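Geranylgeranyl pyrophosphate synthase (Geoglobus acetivorans, PDB 5JFQ) catalyses the successive addition of three isopentenyl diphosphate molecules to dimethylallyl diphosphate, giving mainly geranylgeranyl diphosphate and some farnesyl diphosphate, as a magnesium-dependent homodimer. Local coordinates at residues 32-37 with 114-118; 68-72 with 122-126; 73-77 with 179-183; 207-212 with 290-294. All blocks are in the same frame, centred on the assembly; numbering follows the deposited sequence.

Contact 1 of 4, residues 32-37 with 114-118; sequences LYRAAR and TLYAE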
loop_
_atom_site.group_PDB
_atom_site.type_symbol
_atom_site.label_atom_id
_atom_site.label_comp_id
_atom_site.label_asym_id
_atom_site.label_seq_id
_atom_site.Cartn_x
_atom_site.Cartn_y
_atom_site.Cartn_z
ATOM N N LEU B 32 4.165 -13.530 -8.199
ATOM C CA LEU B 32 3.950 -12.201 -7.636
ATOM C C LEU B 32 5.027 -11.219 -8.087
ATOM O O LEU B 32 4.736 -10.053 -8.396
ATOM C CB LEU B 32 3.905 -12.300 -6.113
ATOM C CG LEU B 32 3.727 -10.994 -5.346
ATOM C CD1 LEU B 32 2.438 -10.297 -5.785
ATOM C CD2 LEU B 32 3.746 -11.234 -3.831
ATOM N N TYR B 33 6.272 -11.675 -8.156
ATOM C CA TYR B 33 7.355 -10.756 -8.465
ATOM C C TYR B 33 7.513 -10.541 -9.963
ATOM O O TYR B 33 7.941 -9.459 -10.386
ATOM C CB TYR B 33 8.651 -11.252 -7.814
ATOM C CG TYR B 33 8.674 -10.942 -6.333
ATOM C CD1 TYR B 33 8.190 -11.849 -5.399
ATOM C CD2 TYR B 33 9.117 -9.710 -5.876
ATOM C CE1 TYR B 33 8.190 -11.551 -4.044
ATOM C CE2 TYR B 33 9.120 -9.398 -4.521
ATOM C CZ TYR B 33 8.661 -10.322 -3.611
ATOM O OH TYR B 33 8.662 -10.002 -2.267
ATOM N N ARG B 34 7.159 -11.537 -10.781
ATOM C CA ARG B 34 7.118 -11.314 -12.219
ATOM C C ARG B 34 6.182 -10.158 -12.525
ATOM O O ARG B 34 6.519 -9.257 -13.302
ATOM C CB ARG B 34 6.675 -12.596 -12.920
ATOM C CG ARG B 34 7.323 -12.893 -14.272
ATOM C CD ARG B 34 6.694 -14.163 -14.878
ATOM N NE ARG B 34 6.761 -15.294 -13.946
ATOM C CZ ARG B 34 5.856 -16.272 -13.867
ATOM N NH1 ARG B 34 4.780 -16.259 -14.662
ATOM N NH2 ARG B 34 6.025 -17.261 -12.981
ATOM N N ALA B 35 5.031 -10.135 -11.848
ATOM C CA ALA B 35 4.094 -9.029 -11.972
ATOM C C ALA B 35 4.656 -7.750 -11.364
ATOM O O ALA B 35 4.533 -6.668 -11.950
ATOM C CB ALA B 35 2.763 -9.400 -11.311
ATOM N N ALA B 36 5.269 -7.844 -10.179
ATOM C CA ALA B 36 5.730 -6.626 -9.511
ATOM C C ALA B 36 6.918 -5.981 -10.207
ATOM O O ALA B 36 7.167 -4.790 -10.008
ATOM C CB ALA B 36 6.103 -6.908 -8.054
ATOM N N ARG B 37 7.668 -6.724 -11.000
ATOM C CA ARG B 37 8.804 -6.152 -11.699
ATOM C C ARG B 37 8.507 -5.910 -13.157
ATOM O O ARG B 37 9.396 -5.465 -13.877
ATOM C CB ARG B 37 10.043 -7.052 -11.587
ATOM C CG ARG B 37 10.887 -6.831 -10.350
ATOM C CD ARG B 37 10.044 -7.018 -9.154
ATOM N NE ARG B 37 10.781 -7.194 -7.911
ATOM C CZ ARG B 37 10.688 -6.397 -6.856
ATOM N NH1 ARG B 37 9.877 -5.346 -6.889
ATOM N NH2 ARG B 37 11.377 -6.687 -5.759
ATOM N N THR B 114 2.873 -4.902 -3.050
ATOM C CA THR B 114 4.238 -5.302 -2.737
ATOM C C THR B 114 5.217 -4.171 -3.013
ATOM O O THR B 114 6.045 -3.825 -2.162
ATOM C CB THR B 114 4.630 -6.528 -3.553
ATOM O OG1 THR B 114 3.774 -7.635 -3.230
ATOM C CG2 THR B 114 6.090 -6.882 -3.269
ATOM N N LEU B 115 5.150 -3.597 -4.210
ATOM C CA LEU B 115 5.914 -2.390 -4.491
ATOM C C LEU B 115 5.677 -1.335 -3.416
ATOM O O LEU B 115 6.621 -0.684 -2.946
ATOM C CB LEU B 115 5.540 -1.860 -5.881
ATOM C CG LEU B 115 6.045 -2.729 -7.049
ATOM C CD1 LEU B 115 5.444 -2.307 -8.397
ATOM C CD2 LEU B 115 7.581 -2.742 -7.119
ATOM N N TYR B 116 4.418 -1.171 -3.003
ATOM C CA TYR B 116 4.061 -0.147 -2.022
ATOM C C TYR B 116 4.846 -0.332 -0.727
ATOM O O TYR B 116 5.446 0.613 -0.215
ATOM C CB TYR B 116 2.555 -0.214 -1.756
ATOM C CG TYR B 116 1.820 1.059 -1.346
ATOM C CD1 TYR B 116 2.481 2.239 -0.975
ATOM C CD2 TYR B 116 0.427 1.050 -1.317
ATOM C CE1 TYR B 116 1.745 3.379 -0.591
ATOM C CE2 TYR B 116 -0.312 2.151 -0.938
ATOM C CZ TYR B 116 0.327 3.311 -0.586
ATOM O OH TYR B 116 -0.504 4.363 -0.239
ATOM N N ALA B 117 4.837 -1.547 -0.173
ATOM C CA ALA B 117 5.627 -1.806 1.025
ATOM C C ALA B 117 7.118 -1.705 0.720
ATOM O O ALA B 117 7.888 -1.135 1.510
ATOM C CB ALA B 117 5.287 -3.183 1.608
ATOM N N GLU B 118 7.540 -2.236 -0.434
ATOM C CA GLU B 118 8.958 -2.238 -0.753
ATOM C C GLU B 118 9.514 -0.824 -0.759
ATOM O O GLU B 118 10.661 -0.607 -0.340
ATOM C CB GLU B 118 9.201 -2.943 -2.084
ATOM C CG GLU B 118 9.315 -4.458 -1.950
ATOM C CD GLU B 118 9.452 -5.184 -3.294
ATOM O OE1 GLU B 118 8.820 -4.751 -4.298
ATOM O OE2 GLU B 118 10.186 -6.208 -3.337
#

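Contact 2 of 4, residues 68-72 with 122-126; sequences HAAIA and ILSMS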
loop_
_atom_site.group_PDB
_atom_site.type_symbol
_atom_site.label_atom_id
_atom_site.label_comp_id
_atom_site.label_asym_id
_atom_site.label_seq_id
_atom_site.Cartn_x
_atom_site.Cartn_y
_atom_site.Cartn_z
ATOM N N HIS B 68 18.324 5.906 -2.151
ATOM C CA HIS B 68 17.251 5.072 -1.623
ATOM C C HIS B 68 15.902 5.794 -1.725
ATOM O O HIS B 68 14.901 5.204 -2.164
ATOM C CB HIS B 68 17.564 4.660 -0.181
ATOM C CG HIS B 68 18.752 3.747 -0.051
ATOM N ND1 HIS B 68 18.649 2.371 -0.100
ATOM C CD2 HIS B 68 20.070 4.015 0.129
ATOM C CE1 HIS B 68 19.850 1.831 0.035
ATOM N NE2 HIS B 68 20.729 2.809 0.172
ATOM N N ALA B 69 15.869 7.084 -1.373
ATOM C CA ALA B 69 14.682 7.892 -1.616
ATOM C C ALA B 69 14.363 8.009 -3.103
ATOM O O ALA B 69 13.189 8.113 -3.484
ATOM C CB ALA B 69 14.869 9.272 -1.018
ATOM N N ALA B 70 15.376 8.013 -3.965
ATOM C CA ALA B 70 15.073 8.018 -5.388
ATOM C C ALA B 70 14.421 6.702 -5.795
ATOM O O ALA B 70 13.386 6.689 -6.468
ATOM C CB ALA B 70 16.336 8.283 -6.205
ATOM N N ILE B 71 15.004 5.580 -5.380
ATOM C CA ILE B 71 14.389 4.303 -5.703
ATOM C C ILE B 71 13.022 4.188 -5.037
ATOM O O ILE B 71 12.084 3.632 -5.623
ATOM C CB ILE B 71 15.342 3.157 -5.307
ATOM C CG1 ILE B 71 16.647 3.294 -6.092
ATOM C CG2 ILE B 71 14.717 1.783 -5.549
ATOM C CD1 ILE B 71 16.430 3.531 -7.581
ATOM N N ALA B 72 12.863 4.743 -3.830
ATOM C CA ALA B 72 11.593 4.569 -3.133
ATOM C C ALA B 72 10.467 5.289 -3.851
ATOM O O ALA B 72 9.370 4.744 -4.002
ATOM C CB ALA B 72 11.688 5.055 -1.689
ATOM N N ILE B 122 12.690 0.520 1.291
ATOM C CA ILE B 122 13.868 1.089 0.652
ATOM C C ILE B 122 14.155 2.479 1.212
ATOM O O ILE B 122 15.288 2.781 1.598
ATOM C CB ILE B 122 13.696 1.090 -0.871
ATOM C CG1 ILE B 122 13.705 -0.360 -1.364
ATOM C CG2 ILE B 122 14.804 1.922 -1.519
ATOM C CD1 ILE B 122 13.146 -0.541 -2.780
ATOM N N LEU B 123 13.126 3.329 1.297
ATOM C CA LEU B 123 13.297 4.647 1.895
ATOM C C LEU B 123 14.021 4.557 3.232
ATOM O O LEU B 123 14.950 5.325 3.490
ATOM C CB LEU B 123 11.943 5.333 2.076
ATOM C CG LEU B 123 11.981 6.684 2.797
ATOM C CD1 LEU B 123 12.877 7.647 2.072
ATOM C CD2 LEU B 123 10.593 7.264 2.893
ATOM N N SER B 124 13.627 3.599 4.075
ATOM C CA SER B 124 14.148 3.462 5.424
ATOM C C SER B 124 15.609 3.050 5.449
ATOM O O SER B 124 16.237 3.134 6.511
ATOM C CB SER B 124 13.315 2.444 6.211
ATOM O OG SER B 124 13.720 1.110 5.918
ATOM N N MET B 125 16.152 2.591 4.325
ATOM C CA MET B 125 17.566 2.255 4.243
ATOM C C MET B 125 18.455 3.478 4.093
ATOM O O MET B 125 19.676 3.319 4.002
ATOM C CB MET B 125 17.836 1.333 3.059
ATOM C CG MET B 125 17.036 0.072 3.031
ATOM S SD MET B 125 17.364 -0.791 1.478
ATOM C CE MET B 125 16.061 -2.009 1.482
ATOM N N SER B 126 17.883 4.681 4.046
ATOM C CA SER B 126 18.657 5.851 3.661
ATOM C C SER B 126 19.797 6.122 4.638
ATOM O O SER B 126 19.660 5.943 5.851
ATOM C CB SER B 126 17.752 7.075 3.559
ATOM O OG SER B 126 16.987 7.029 2.367
HETATM O O HOH W 1 18.015 7.779 0.279
#

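Contact 3 of 4, residues 73-77 with 179-183; sequences IETVH and LIGIS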
loop_
_atom_site.group_PDB
_atom_site.type_symbol
_atom_site.label_atom_id
_atom_site.label_comp_id
_atom_site.label_asym_id
_atom_site.label_seq_id
_atom_site.Cartn_x
_atom_site.Cartn_y
_atom_site.Cartn_z
ATOM N N ILE B 73 10.721 6.513 -4.294
ATOM C CA ILE B 73 9.693 7.268 -4.989
ATOM C C ILE B 73 9.361 6.625 -6.333
ATOM O O ILE B 73 8.187 6.546 -6.718
ATOM C CB ILE B 73 10.144 8.726 -5.124
ATOM C CG1 ILE B 73 10.141 9.351 -3.732
ATOM C CG2 ILE B 73 9.259 9.473 -6.117
ATOM C CD1 ILE B 73 10.218 10.835 -3.742
ATOM N N GLU B 74 10.369 6.128 -7.056
ATOM C CA GLU B 74 10.077 5.425 -8.303
ATOM C C GLU B 74 9.238 4.190 -8.039
ATOM O O GLU B 74 8.352 3.843 -8.833
ATOM C CB GLU B 74 11.361 5.023 -9.028
ATOM C CG GLU B 74 11.124 4.266 -10.342
ATOM C CD GLU B 74 10.581 5.145 -11.463
ATOM O OE1 GLU B 74 10.468 6.365 -11.268
ATOM O OE2 GLU B 74 10.263 4.616 -12.545
ATOM N N THR B 75 9.497 3.524 -6.916
ATOM C CA THR B 75 8.708 2.364 -6.533
ATOM C C THR B 75 7.254 2.752 -6.281
ATOM O O THR B 75 6.332 2.069 -6.748
ATOM C CB THR B 75 9.348 1.717 -5.304
ATOM O OG1 THR B 75 10.757 1.597 -5.530
ATOM C CG2 THR B 75 8.757 0.336 -5.029
ATOM N N VAL B 76 7.032 3.855 -5.560
ATOM C CA VAL B 76 5.678 4.385 -5.413
ATOM C C VAL B 76 5.061 4.638 -6.780
ATOM O O VAL B 76 3.918 4.240 -7.047
ATOM C CB VAL B 76 5.671 5.668 -4.562
ATOM C CG1 VAL B 76 4.300 6.363 -4.689
ATOM C CG2 VAL B 76 5.975 5.345 -3.112
ATOM N N HIS B 77 5.809 5.268 -7.654
ATOM C CA HIS B 77 5.286 5.559 -8.945
ATOM C C HIS B 77 4.860 4.311 -9.635
ATOM O O HIS B 77 3.818 4.280 -10.209
ATOM C CB HIS B 77 6.277 6.344 -9.780
ATOM C CG HIS B 77 5.753 6.753 -11.119
ATOM N ND1 HIS B 77 4.623 7.515 -11.273
ATOM C CD2 HIS B 77 6.194 6.486 -12.362
ATOM C CE1 HIS B 77 4.396 7.703 -12.553
ATOM N NE2 HIS B 77 5.336 7.090 -13.233
ATOM N N LEU B 179 3.789 13.662 -5.887
ATOM C CA LEU B 179 4.883 12.709 -6.040
ATOM C C LEU B 179 6.057 13.349 -6.764
ATOM O O LEU B 179 7.209 12.966 -6.540
ATOM C CB LEU B 179 4.441 11.439 -6.765
ATOM C CG LEU B 179 5.452 10.298 -6.636
ATOM C CD1 LEU B 179 5.658 9.968 -5.180
ATOM C CD2 LEU B 179 5.025 9.064 -7.389
ATOM N N ILE B 180 5.795 14.340 -7.614
ATOM C CA ILE B 180 6.917 15.034 -8.222
ATOM C C ILE B 180 7.476 16.068 -7.265
ATOM O O ILE B 180 8.685 16.296 -7.242
ATOM C CB ILE B 180 6.509 15.657 -9.562
ATOM C CG1 ILE B 180 5.896 14.570 -10.450
ATOM C CG2 ILE B 180 7.729 16.266 -10.224
ATOM C CD1 ILE B 180 5.549 15.009 -11.859
ATOM N N GLY B 181 6.623 16.684 -6.446
ATOM C CA GLY B 181 7.119 17.595 -5.422
ATOM C C GLY B 181 8.046 16.924 -4.417
ATOM O O GLY B 181 9.100 17.464 -4.062
ATOM N N ILE B 182 7.664 15.738 -3.935
ATOM C CA ILE B 182 8.480 15.100 -2.910
ATOM C C ILE B 182 9.751 14.528 -3.514
ATOM O O ILE B 182 10.768 14.416 -2.817
ATOM C CB ILE B 182 7.682 14.030 -2.143
ATOM C CG1 ILE B 182 8.550 13.460 -1.020
ATOM C CG2 ILE B 182 7.228 12.931 -3.075
ATOM C CD1 ILE B 182 7.797 12.747 0.046
ATOM N N SER B 183 9.728 14.174 -4.807
ATOM C CA SER B 183 10.965 13.852 -5.521
ATOM C C SER B 183 12.040 14.908 -5.280
ATOM O O SER B 183 13.174 14.591 -4.905
ATOM C CB SER B 183 10.699 13.722 -7.021
ATOM O OG SER B 183 9.617 12.856 -7.282
#

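Contact 4 of 4, residues 207-212 with 290-294; sequences YSGIGF and YIEMA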
loop_
_atom_site.group_PDB
_atom_site.type_symbol
_atom_site.label_atom_id
_atom_site.label_comp_id
_atom_site.label_asym_id
_atom_site.label_seq_id
_atom_site.Cartn_x
_atom_site.Cartn_y
_atom_site.Cartn_z
ATOM N N TYR B 207 4.654 22.158 -9.345
ATOM C CA TYR B 207 4.396 22.939 -10.546
ATOM C C TYR B 207 4.935 22.227 -11.770
ATOM O O TYR B 207 4.254 22.149 -12.801
ATOM C CB TYR B 207 4.997 24.330 -10.395
ATOM C CG TYR B 207 4.362 25.072 -9.252
ATOM C CD1 TYR B 207 3.045 24.826 -8.911
ATOM C CD2 TYR B 207 5.078 25.991 -8.500
ATOM C CE1 TYR B 207 2.447 25.478 -7.875
ATOM C CE2 TYR B 207 4.483 26.656 -7.451
ATOM C CZ TYR B 207 3.160 26.390 -7.144
ATOM O OH TYR B 207 2.546 27.041 -6.098
ATOM N N SER B 208 6.129 21.657 -11.661
ATOM C CA SER B 208 6.616 20.846 -12.760
ATOM C C SER B 208 5.641 19.721 -13.071
ATOM O O SER B 208 5.431 19.384 -14.238
ATOM C CB SER B 208 7.995 20.304 -12.426
ATOM O OG SER B 208 8.814 21.365 -11.973
ATOM N N GLY B 209 4.997 19.164 -12.045
ATOM C CA GLY B 209 4.062 18.079 -12.284
ATOM C C GLY B 209 2.839 18.533 -13.055
ATOM O O GLY B 209 2.478 17.948 -14.080
ATOM N N ILE B 210 2.195 19.597 -12.582
ATOM C CA ILE B 210 0.982 20.074 -13.231
ATOM C C ILE B 210 1.258 20.446 -14.679
ATOM O O ILE B 210 0.602 19.948 -15.599
ATOM C CB ILE B 210 0.396 21.248 -12.440
ATOM C CG1 ILE B 210 0.081 20.745 -11.028
ATOM C CG2 ILE B 210 -0.829 21.797 -13.154
ATOM C CD1 ILE B 210 -0.247 21.816 -10.048
ATOM N N GLY B 211 2.236 21.313 -14.903
ATOM C CA GLY B 211 2.651 21.595 -16.265
ATOM C C GLY B 211 2.968 20.336 -17.046
ATOM O O GLY B 211 2.544 20.182 -18.195
ATOM N N PHE B 212 3.700 19.406 -16.426
ATOM C CA PHE B 212 4.016 18.147 -17.091
ATOM C C PHE B 212 2.754 17.391 -17.450
ATOM O O PHE B 212 2.707 16.705 -18.476
ATOM C CB PHE B 212 4.909 17.297 -16.191
ATOM C CG PHE B 212 5.108 15.899 -16.665
ATOM C CD1 PHE B 212 6.000 15.617 -17.680
ATOM C CD2 PHE B 212 4.434 14.854 -16.062
ATOM C CE1 PHE B 212 6.201 14.315 -18.103
ATOM C CE2 PHE B 212 4.629 13.547 -16.481
ATOM C CZ PHE B 212 5.507 13.279 -17.504
ATOM N N TYR B 290 3.131 27.318 -15.255
ATOM C CA TYR B 290 3.464 26.446 -14.134
ATOM C C TYR B 290 4.957 26.151 -14.087
ATOM O O TYR B 290 5.597 26.313 -13.040
ATOM C CB TYR B 290 2.654 25.151 -14.221
ATOM C CG TYR B 290 1.347 25.269 -13.488
ATOM C CD1 TYR B 290 1.336 25.475 -12.112
ATOM C CD2 TYR B 290 0.127 25.209 -14.163
ATOM C CE1 TYR B 290 0.148 25.607 -11.420
ATOM C CE2 TYR B 290 -1.066 25.338 -13.484
ATOM C CZ TYR B 290 -1.052 25.536 -12.109
ATOM O OH TYR B 290 -2.223 25.670 -11.393
ATOM N N ILE B 291 5.522 25.723 -15.222
ATOM C CA ILE B 291 6.956 25.462 -15.313
ATOM C C ILE B 291 7.756 26.687 -14.901
ATOM O O ILE B 291 8.805 26.575 -14.254
ATOM C CB ILE B 291 7.313 25.008 -16.737
ATOM C CG1 ILE B 291 6.619 23.687 -17.030
ATOM C CG2 ILE B 291 8.819 24.941 -16.939
ATOM C CD1 ILE B 291 6.486 22.758 -15.867
ATOM N N GLU B 292 7.277 27.874 -15.265
ATOM C CA GLU B 292 7.951 29.089 -14.837
ATOM C C GLU B 292 7.820 29.277 -13.334
ATOM O O GLU B 292 8.804 29.600 -12.656
ATOM C CB GLU B 292 7.393 30.283 -15.610
ATOM C CG GLU B 292 7.721 30.210 -17.092
ATOM C CD GLU B 292 9.220 30.263 -17.356
ATOM O OE1 GLU B 292 9.846 31.247 -16.900
ATOM O OE2 GLU B 292 9.766 29.332 -18.007
ATOM N N MET B 293 6.626 29.032 -12.789
ATOM C CA MET B 293 6.456 29.062 -11.341
ATOM C C MET B 293 7.369 28.059 -10.641
ATOM O O MET B 293 7.717 28.251 -9.468
ATOM C CB MET B 293 4.999 28.785 -10.987
ATOM C CG MET B 293 4.363 29.811 -10.063
ATOM S SD MET B 293 2.638 29.385 -9.672
ATOM C CE MET B 293 1.976 28.965 -11.292
ATOM N N ALA B 294 7.762 26.992 -11.334
ATOM C CA ALA B 294 8.718 26.054 -10.766
ATOM C C ALA B 294 10.116 26.656 -10.737
ATOM O O ALA B 294 10.795 26.624 -9.702
ATOM C CB ALA B 294 8.700 24.750 -11.562
#

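Contact 1 of 4, residues 32-37 with 114-118
Side-chain reach, more than backbone proximity, makes this contact: the axes of 32-36 and 114-118 stay 11.3 Å apart and cross at -77°. Arg37 bends at chi2 (p), turning its guanidinium toward Glu118 in a two-pronged salt bridge, NH1 to OE1 at 2.9 Å and NH2 to OE2 at 2.7 Å. Glu118 (chi1 m, chi2 t) is extended to meet it. Arg37 NH2 also bonds to the carbonyl of Lys25, giving this buried charge a second partner. Leu115, in its mt rotamer, borders the guanidinium at its edge, CD2 3.5 Å from Arg37 NH1, and its CG lies 4.3 Å from Ala36 CB. The m rotamer of Tyr33 sets its ring edge beside Glu118, CE2 to OE2 at 3.6 Å, and its OH bonds to Glu149 of the second subunit. Leu32 CD2 rests 3.6 Å from Thr114 OG1, whose hydroxyl bonds to Leu110 O. The contact joins short helix 30-36 to helix 105-123, which also meets the second subunit, within the all-alpha fold of trans-prenyltransferases.

Contact 2 of 4, residues 68-72 with 122-126
In the all-alpha prenyl synthase fold, helix 105-123 runs out against the start of helix 67-88, and a type I beta turn from Leu123 to Ser126 follows. The backbones come close, with Ala69 and Leu123 CA atoms 5.0 Å apart and the small Ala69 and Ala72 at the junction. His68 loses 94 Å² to the other segment. Its ring has Met125 O over one face, ND1 is 3.4 Å from Met125 CB, and Met125 SD lies obliquely, 4.6 Å from the ring centroid. Ile122, with 69 Å² covered, sets CG2 3.3 Å from His68 O and 4.4 Å from Ala72 CB, while its CD1 reaches Ile71 CG2 at 3.9 Å. Leu123 (43 Å²) packs CB on Ala72 CB at 3.8 Å and CD1 on Ala69 CB at 4.0 Å. Leu123 also touches Ile186 of helix 165-190 and Leu140 of helix 130-159. No direct hydrogen bond joins the segments, but one water accepts from Ala69 N at 2.8 Å and lies 2.4 Å from Ser126 OG.

Contact 3 of 4, residues 73-77 with 179-183
Two nearly antiparallel helical segments, 73-77 and 179-183, run at 170° with their axes 10.7 Å apart. That spacing is wide, and the nearest CA atoms, those of Ile73 and Ser183, are 6.7 Å apart, so side chains must fill the gap. The second helix is kinked where the N atoms of Leu179 and Ile180 lack a bond to the preceding turn. One turn later, Ser183 OG donates to Leu179 O at 2.5 Å, alongside a longer backbone bond from Ser183 N to Leu179 O of 3.3 Å. Ile73 and Leu179 bury most, 89 and 81 Å². Ile73 CG2 meets Leu179 CD1 at 3.8 Å, and Ile73 CD1 extends to Ile182 CG2 at 3.7 Å and Ser183 N at 3.5 Å. Leu179 CD1 also touches Val76 CG1 at 3.9 Å, while Leu179 CD2 packs on His77 CB at 3.8 Å. Every contact across the pair is apolar or van der Waals. Arg48 of helix 47-58 touches His77, Leu179 and Ser183. By similarity, His77 and Arg48 bind isopentenyl diphosphate, so this central helix pair of the prenyltransferase bundle probably borders the substrate site.

Contact 4 of 4, residues 207-212 with 290-294
Small residues let these antiparallel helices approach to 7.7 Å at -163°, the CA atoms of Tyr207 and Tyr290 being 5.1 Å apart. Gly211 forms the hollow: Ile291 CD1 sits 4.0 Å from Gly211 CA, and a CB on that glycine would lie only 2.7 Å from the same methyl. The same CD1 rests 3.7 Å from Ser208 CA. Ala294 is the matching low point of the other helix, its CB 3.9 Å from Tyr207 CB and 3.4 Å from Ser208 OG, a hydroxyl that bonds to Tyr204 O. Tyr207 is the main bump, with 99 Å² covered; Met293 SD stands over its ring face, 4.1 Å from the centroid, a Met-aromatic contact. Similarly, Ile210 CG2 lies over the Tyr290 ring face, a CH-pi contact 3.8 Å from the centroid. The two tyrosine rings meet obliquely, CD1 to CD1 at 3.7 Å. Helix 165-190 touches Ile210 and Tyr290 through Leu169, while helix 305-316 sets Ala314 against Ser208 and Ile291, so helices 195-221 and 280-298 pack between them.

In the fold
Contacts 1, 2 and 3 are buried, contact 4 partly so, Met293 being exposed. Contact 3 lies nearest the chain centre, about 7 Å away, and is held by van der Waals packing without a hydrogen bond or salt bridge across it; contacts 1 and 2, at about 19 and 18 Å, admit a salt bridge and a water respectively. Helix 105-123 serves contacts 1 and 2 and helix 67-88 serves 2 and 3, so the three adjoin, Leu115 O meeting Thr75 CG2 at 3.2 Å. Contact 1 reaches the second subunit; 3 and 4 do not. Contact 4 lies across the chain centre from contact 1 but touches contact 3, Ile180 CD1 to Gly209 CA at 3.4 Å. Its closer helices rely on glycine and aromatic packing.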